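Local coordinates for protein phosphoribosylaminoimidazole carboxylase, ATPase subunit (Thermotoga maritima, PDB 3AX6) that probably catalyses the ATP-dependent joining of bicarbonate to 5-aminoimidazole ribonucleotide, giving N5-carboxyaminoimidazole ribonucleotide in purine biosynthesis, at residues Lys187-Tyr199 with Ile211-Arg225. Numbering follows the deposited sequence.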
loop_
_atom_site.group_PDB
_atom_site.type_symbol
_atom_site.label_atom_id
_atom_site.label_comp_id
_atom_site.label_asym_id
_atom_site.label_seq_id
_atom_site.Cartn_x
_atom_site.Cartn_y
_atom_site.Cartn_z
ATOM N N LYS A 187 25.847 2.850 3.422
ATOM C CA LYS A 187 26.578 4.017 2.922
ATOM C C LYS A 187 26.605 5.106 3.990
ATOM O O LYS A 187 27.408 6.036 3.927
ATOM C CB LYS A 187 25.903 4.582 1.665
ATOM C CG LYS A 187 26.261 3.892 0.356
ATOM C CD LYS A 187 25.437 4.461 -0.798
ATOM C CE LYS A 187 26.044 4.125 -2.151
ATOM N NZ LYS A 187 26.260 2.666 -2.335
ATOM N N GLY A 188 25.704 5.000 4.961
ATOM C CA GLY A 188 25.658 5.985 6.024
ATOM C C GLY A 188 24.518 6.983 5.926
ATOM O O GLY A 188 24.353 7.820 6.812
ATOM N N GLU A 189 23.733 6.921 4.857
ATOM C CA GLU A 189 22.615 7.847 4.732
ATOM C C GLU A 189 21.577 7.536 5.813
ATOM O O GLU A 189 21.269 6.369 6.054
ATOM C CB GLU A 189 21.973 7.743 3.340
ATOM C CG GLU A 189 20.593 8.386 3.283
ATOM C CD GLU A 189 20.055 8.586 1.874
ATOM O OE1 GLU A 189 20.209 7.678 1.032
ATOM O OE2 GLU A 189 19.457 9.654 1.622
ATOM N N ILE A 190 21.059 8.573 6.475
ATOM C CA ILE A 190 20.042 8.391 7.519
ATOM C C ILE A 190 18.726 9.047 7.110
ATOM O O ILE A 190 18.711 10.040 6.393
ATOM C CB ILE A 190 20.467 8.998 8.899
ATOM C CG1 ILE A 190 20.767 10.488 8.742
ATOM C CG2 ILE A 190 21.677 8.263 9.464
ATOM C CD1 ILE A 190 21.193 11.195 10.030
ATOM N N ALA A 191 17.622 8.470 7.570
ATOM C CA ALA A 191 16.287 8.976 7.281
ATOM C C ALA A 191 15.509 8.922 8.591
ATOM O O ALA A 191 15.266 7.848 9.130
ATOM C CB ALA A 191 15.613 8.098 6.230
ATOM N N CYS A 192 15.121 10.076 9.111
ATOM C CA CYS A 192 14.406 10.095 10.376
ATOM C C CYS A 192 12.940 10.471 10.206
ATOM O O CYS A 192 12.601 11.411 9.492
ATOM C CB CYS A 192 15.094 11.058 11.352
ATOM S SG CYS A 192 14.515 10.912 13.067
ATOM N N TYR A 193 12.078 9.721 10.880
ATOM C CA TYR A 193 10.641 9.943 10.819
ATOM C C TYR A 193 10.179 10.871 11.918
ATOM O O TYR A 193 10.946 11.232 12.801
ATOM C CB TYR A 193 9.902 8.604 10.933
ATOM C CG TYR A 193 9.879 7.837 9.628
ATOM C CD1 TYR A 193 8.912 8.095 8.657
ATOM C CD2 TYR A 193 10.851 6.881 9.346
ATOM C CE1 TYR A 193 8.919 7.414 7.439
ATOM C CE2 TYR A 193 10.868 6.204 8.138
ATOM C CZ TYR A 193 9.904 6.472 7.189
ATOM O OH TYR A 193 9.939 5.792 5.996
ATOM N N PRO A 194 8.918 11.307 11.855
ATOM C CA PRO A 194 8.455 12.193 12.922
ATOM C C PRO A 194 8.443 11.388 14.230
ATOM O O PRO A 194 8.429 10.153 14.213
ATOM C CB PRO A 194 7.046 12.569 12.469
ATOM C CG PRO A 194 7.141 12.498 10.970
ATOM C CD PRO A 194 7.940 11.244 10.753
ATOM N N VAL A 195 8.484 12.078 15.361
ATOM C CA VAL A 195 8.431 11.375 16.625
ATOM C C VAL A 195 6.939 11.199 16.896
ATOM O O VAL A 195 6.151 12.093 16.596
ATOM C CB VAL A 195 9.135 12.176 17.768
ATOM C CG1 VAL A 195 9.447 13.577 17.318
ATOM C CG2 VAL A 195 8.272 12.195 19.013
ATOM N N VAL A 196 6.546 10.040 17.418
ATOM C CA VAL A 196 5.136 9.804 17.707
ATOM C C VAL A 196 4.882 9.622 19.192
ATOM O O VAL A 196 5.805 9.362 19.969
ATOM C CB VAL A 196 4.583 8.585 16.937
ATOM C CG1 VAL A 196 4.658 8.852 15.446
ATOM C CG2 VAL A 196 5.346 7.331 17.306
ATOM N N GLU A 197 3.617 9.761 19.570
ATOM C CA GLU A 197 3.195 9.668 20.960
ATOM C C GLU A 197 2.392 8.410 21.243
ATOM O O GLU A 197 1.466 8.070 20.500
ATOM C CB GLU A 197 2.355 10.907 21.303
ATOM C CG GLU A 197 1.842 11.009 22.737
ATOM C CD GLU A 197 0.890 12.198 22.943
ATOM O OE1 GLU A 197 1.045 13.233 22.261
ATOM O OE2 GLU A 197 -0.008 12.107 23.801
HETATM N N MSE A 198 2.762 7.714 22.313
HETATM C CA MSE A 198 2.045 6.518 22.729
HETATM C C MSE A 198 0.904 7.015 23.602
HETATM O O MSE A 198 1.134 7.690 24.602
HETATM C CB MSE A 198 2.937 5.593 23.563
HETATM C CG MSE A 198 4.219 5.152 22.879
HETATM SE SE MSE A 198 3.903 4.361 21.153
HETATM C CE MSE A 198 3.410 2.583 21.717
ATOM N N TYR A 199 -0.327 6.699 23.219
ATOM C CA TYR A 199 -1.490 7.125 23.985
ATOM C C TYR A 199 -2.004 5.956 24.828
ATOM O O TYR A 199 -2.177 6.075 26.041
ATOM C CB TYR A 199 -2.585 7.603 23.037
ATOM C CG TYR A 199 -3.797 8.149 23.736
ATOM C CD1 TYR A 199 -3.840 9.472 24.166
ATOM C CD2 TYR A 199 -4.905 7.343 23.976
ATOM C CE1 TYR A 199 -4.956 9.984 24.815
ATOM C CE2 TYR A 199 -6.028 7.844 24.625
ATOM C CZ TYR A 199 -6.046 9.164 25.039
ATOM O OH TYR A 199 -7.160 9.663 25.670
ATOM N N ILE A 211 -0.040 8.371 18.246
ATOM C CA ILE A 211 -0.446 9.690 17.782
ATOM C C ILE A 211 0.705 10.301 16.996
ATOM O O ILE A 211 1.802 10.471 17.521
ATOM C CB ILE A 211 -0.784 10.641 18.954
ATOM C CG1 ILE A 211 -1.955 10.088 19.775
ATOM C CG2 ILE A 211 -1.137 12.016 18.406
ATOM C CD1 ILE A 211 -2.215 10.847 21.071
ATOM N N ALA A 212 0.451 10.634 15.738
ATOM C CA ALA A 212 1.476 11.218 14.880
ATOM C C ALA A 212 1.016 12.563 14.339
ATOM O O ALA A 212 -0.022 12.647 13.687
ATOM C CB ALA A 212 1.781 10.269 13.715
ATOM N N PRO A 213 1.773 13.638 14.613
ATOM C CA PRO A 213 3.012 13.647 15.397
ATOM C C PRO A 213 2.707 13.819 16.885
ATOM O O PRO A 213 1.632 14.293 17.258
ATOM C CB PRO A 213 3.771 14.838 14.823
ATOM C CG PRO A 213 2.662 15.797 14.506
ATOM C CD PRO A 213 1.623 14.900 13.862
ATOM N N ALA A 214 3.652 13.426 17.730
ATOM C CA ALA A 214 3.467 13.535 19.172
ATOM C C ALA A 214 3.073 14.961 19.536
ATOM O O ALA A 214 3.550 15.921 18.930
ATOM C CB ALA A 214 4.747 13.140 19.896
ATOM N N ARG A 215 2.188 15.098 20.517
ATOM C CA ARG A 215 1.758 16.421 20.941
ATOM C C ARG A 215 2.719 16.909 22.012
ATOM O O ARG A 215 2.418 16.871 23.207
ATOM C CB ARG A 215 0.334 16.366 21.481
ATOM C CG ARG A 215 -0.616 15.691 20.521
ATOM C CD ARG A 215 -1.259 14.520 21.195
ATOM N NE ARG A 215 -2.584 14.865 21.667
ATOM C CZ ARG A 215 -3.170 14.302 22.713
ATOM N NH1 ARG A 215 -2.542 13.361 23.409
ATOM N NH2 ARG A 215 -4.394 14.676 23.049
ATOM N N ILE A 216 3.892 17.347 21.565
ATOM C CA ILE A 216 4.923 17.848 22.463
ATOM C C ILE A 216 5.551 19.102 21.880
ATOM O O ILE A 216 5.512 19.322 20.666
ATOM C CB ILE A 216 6.043 16.816 22.668
ATOM C CG1 ILE A 216 6.642 16.436 21.308
ATOM C CG2 ILE A 216 5.499 15.607 23.431
ATOM C CD1 ILE A 216 7.877 15.564 21.405
ATOM N N GLU A 217 6.133 19.923 22.743
ATOM C CA GLU A 217 6.774 21.136 22.276
ATOM C C GLU A 217 7.859 20.782 21.257
ATOM O O GLU A 217 8.618 19.830 21.444
ATOM C CB GLU A 217 7.376 21.896 23.456
ATOM C CG GLU A 217 6.348 22.423 24.432
ATOM C CD GLU A 217 6.933 23.442 25.382
ATOM O OE1 GLU A 217 7.691 24.316 24.908
ATOM O OE2 GLU A 217 6.629 23.382 26.593
ATOM N N GLU A 218 7.919 21.544 20.174
ATOM C CA GLU A 218 8.903 21.303 19.129
ATOM C C GLU A 218 10.329 21.096 19.669
ATOM O O GLU A 218 11.118 20.355 19.078
ATOM C CB GLU A 218 8.874 22.459 18.126
ATOM C CG GLU A 218 9.953 22.396 17.052
ATOM C CD GLU A 218 9.849 21.158 16.168
ATOM O OE1 GLU A 218 8.849 21.030 15.425
ATOM O OE2 GLU A 218 10.770 20.312 16.217
ATOM N N LYS A 219 10.666 21.732 20.788
ATOM C CA LYS A 219 12.008 21.566 21.333
ATOM C C LYS A 219 12.245 20.102 21.681
ATOM O O LYS A 219 13.331 19.575 21.463
ATOM C CB LYS A 219 12.217 22.446 22.580
ATOM C CG LYS A 219 11.459 22.012 23.834
ATOM C CD LYS A 219 11.552 23.075 24.920
ATOM C CE LYS A 219 10.683 22.721 26.114
ATOM N NZ LYS A 219 10.589 23.833 27.104
ATOM N N TYR A 220 11.226 19.441 22.214
ATOM C CA TYR A 220 11.372 18.039 22.581
ATOM C C TYR A 220 11.449 17.142 21.350
ATOM O O TYR A 220 12.246 16.210 21.316
ATOM C CB TYR A 220 10.228 17.604 23.501
ATOM C CG TYR A 220 10.279 18.261 24.869
ATOM C CD1 TYR A 220 11.447 18.223 25.643
ATOM C CD2 TYR A 220 9.169 18.927 25.387
ATOM C CE1 TYR A 220 11.503 18.839 26.899
ATOM C CE2 TYR A 220 9.216 19.542 26.638
ATOM C CZ TYR A 220 10.383 19.494 27.386
ATOM O OH TYR A 220 10.422 20.117 28.615
ATOM N N SER A 221 10.634 17.439 20.341
ATOM C CA SER A 221 10.614 16.673 19.092
ATOM C C SER A 221 11.988 16.694 18.431
ATOM O O SER A 221 12.473 15.674 17.941
ATOM C CB SER A 221 9.604 17.278 18.115
ATOM O OG SER A 221 8.458 17.742 18.798
ATOM N N LYS A 222 12.603 17.873 18.411
ATOM C CA LYS A 222 13.915 18.045 17.807
ATOM C C LYS A 222 14.967 17.183 18.505
ATOM O O LYS A 222 15.760 16.507 17.849
ATOM C CB LYS A 222 14.313 19.521 17.847
ATOM C CG LYS A 222 15.676 19.833 17.240
ATOM C CD LYS A 222 15.848 21.336 17.035
ATOM C CE LYS A 222 17.250 21.691 16.554
ATOM N NZ LYS A 222 18.280 21.366 17.585
ATOM N N ILE A 223 14.966 17.200 19.833
ATOM C CA ILE A 223 15.920 16.412 20.608
ATOM C C ILE A 223 15.654 14.906 20.497
ATOM O O ILE A 223 16.591 14.112 20.459
ATOM C CB ILE A 223 15.891 16.824 22.103
ATOM C CG1 ILE A 223 16.511 18.215 22.261
ATOM C CG2 ILE A 223 16.628 15.784 22.964
ATOM C CD1 ILE A 223 16.499 18.737 23.696
ATOM N N ALA A 224 14.380 14.522 20.449
ATOM C CA ALA A 224 14.000 13.113 20.332
ATOM C C ALA A 224 14.505 12.510 19.018
ATOM O O ALA A 224 14.949 11.360 18.984
ATOM C CB ALA A 224 12.478 12.966 20.418
ATOM N N ARG A 225 14.425 13.293 17.943
ATOM C CA ARG A 225 14.874 12.843 16.630
ATOM C C ARG A 225 16.393 12.804 16.611
ATOM O O ARG A 225 16.988 11.992 15.910
ATOM C CB ARG A 225 14.344 13.773 15.528
ATOM C CG ARG A 225 12.819 13.754 15.390
ATOM C CD ARG A 225 12.300 14.647 14.257
ATOM N NE ARG A 225 12.706 14.169 12.935
ATOM C CZ ARG A 225 11.928 14.190 11.852
ATOM N NH1 ARG A 225 10.688 14.664 11.923
ATOM N NH2 ARG A 225 12.386 13.727 10.692
#
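Glu197 and Ile211 form an antiparallel hydrogen-bonded pair: Glu197 N reaches Ile211 O at 2.8 Å, and Ile211 N returns to Glu197 O at 2.7 Å. Their side chains run side by side on one face of the sheet. Just past the strand, after a cis peptide bond before Pro213, Ala214 N donates a hydrogen bond to Val195 O (3.1 Å). The Glu197 chain is fully extended, with CG anti to the backbone N (chi1 -179°), and this carries its carboxylate out to Arg215. There Arg215 NH1 makes a salt bridge to Glu197 OE2 at 2.9 Å, coming from the syn side but 29° out of the carboxylate plane, while OE2 stays close to the guanidinium plane. Lys176 also pairs with Glu197 OE2, while Glu355 takes the other end of the guanidinium.

Nearer the start of the strand, Val195 packs against the first turns of helix 218-235, its CG1 against Ser221, and its CG2 meets Ile216 CD1 tip to tip (4.2 Å). Arg225 lies over the strand backbone, one guanidinium face covering Tyr193 O and its NE 3.7 Å from Cys192 SG. With Arg225 cut back to an alanine, Tyr193 O would probably lose the flat group stacked against it and a gap would open beside Val195 CG1, where the CG now packs.

Both strands of this beta hairpin fall in the ATP-grasp family region and belong to a large antiparallel sheet: strand 190-198 lies between strands 174-184 and 209-212, with helix 218-235 crossing one face and Tyr268 of helix 268-272 packing against Val196 and Ala212.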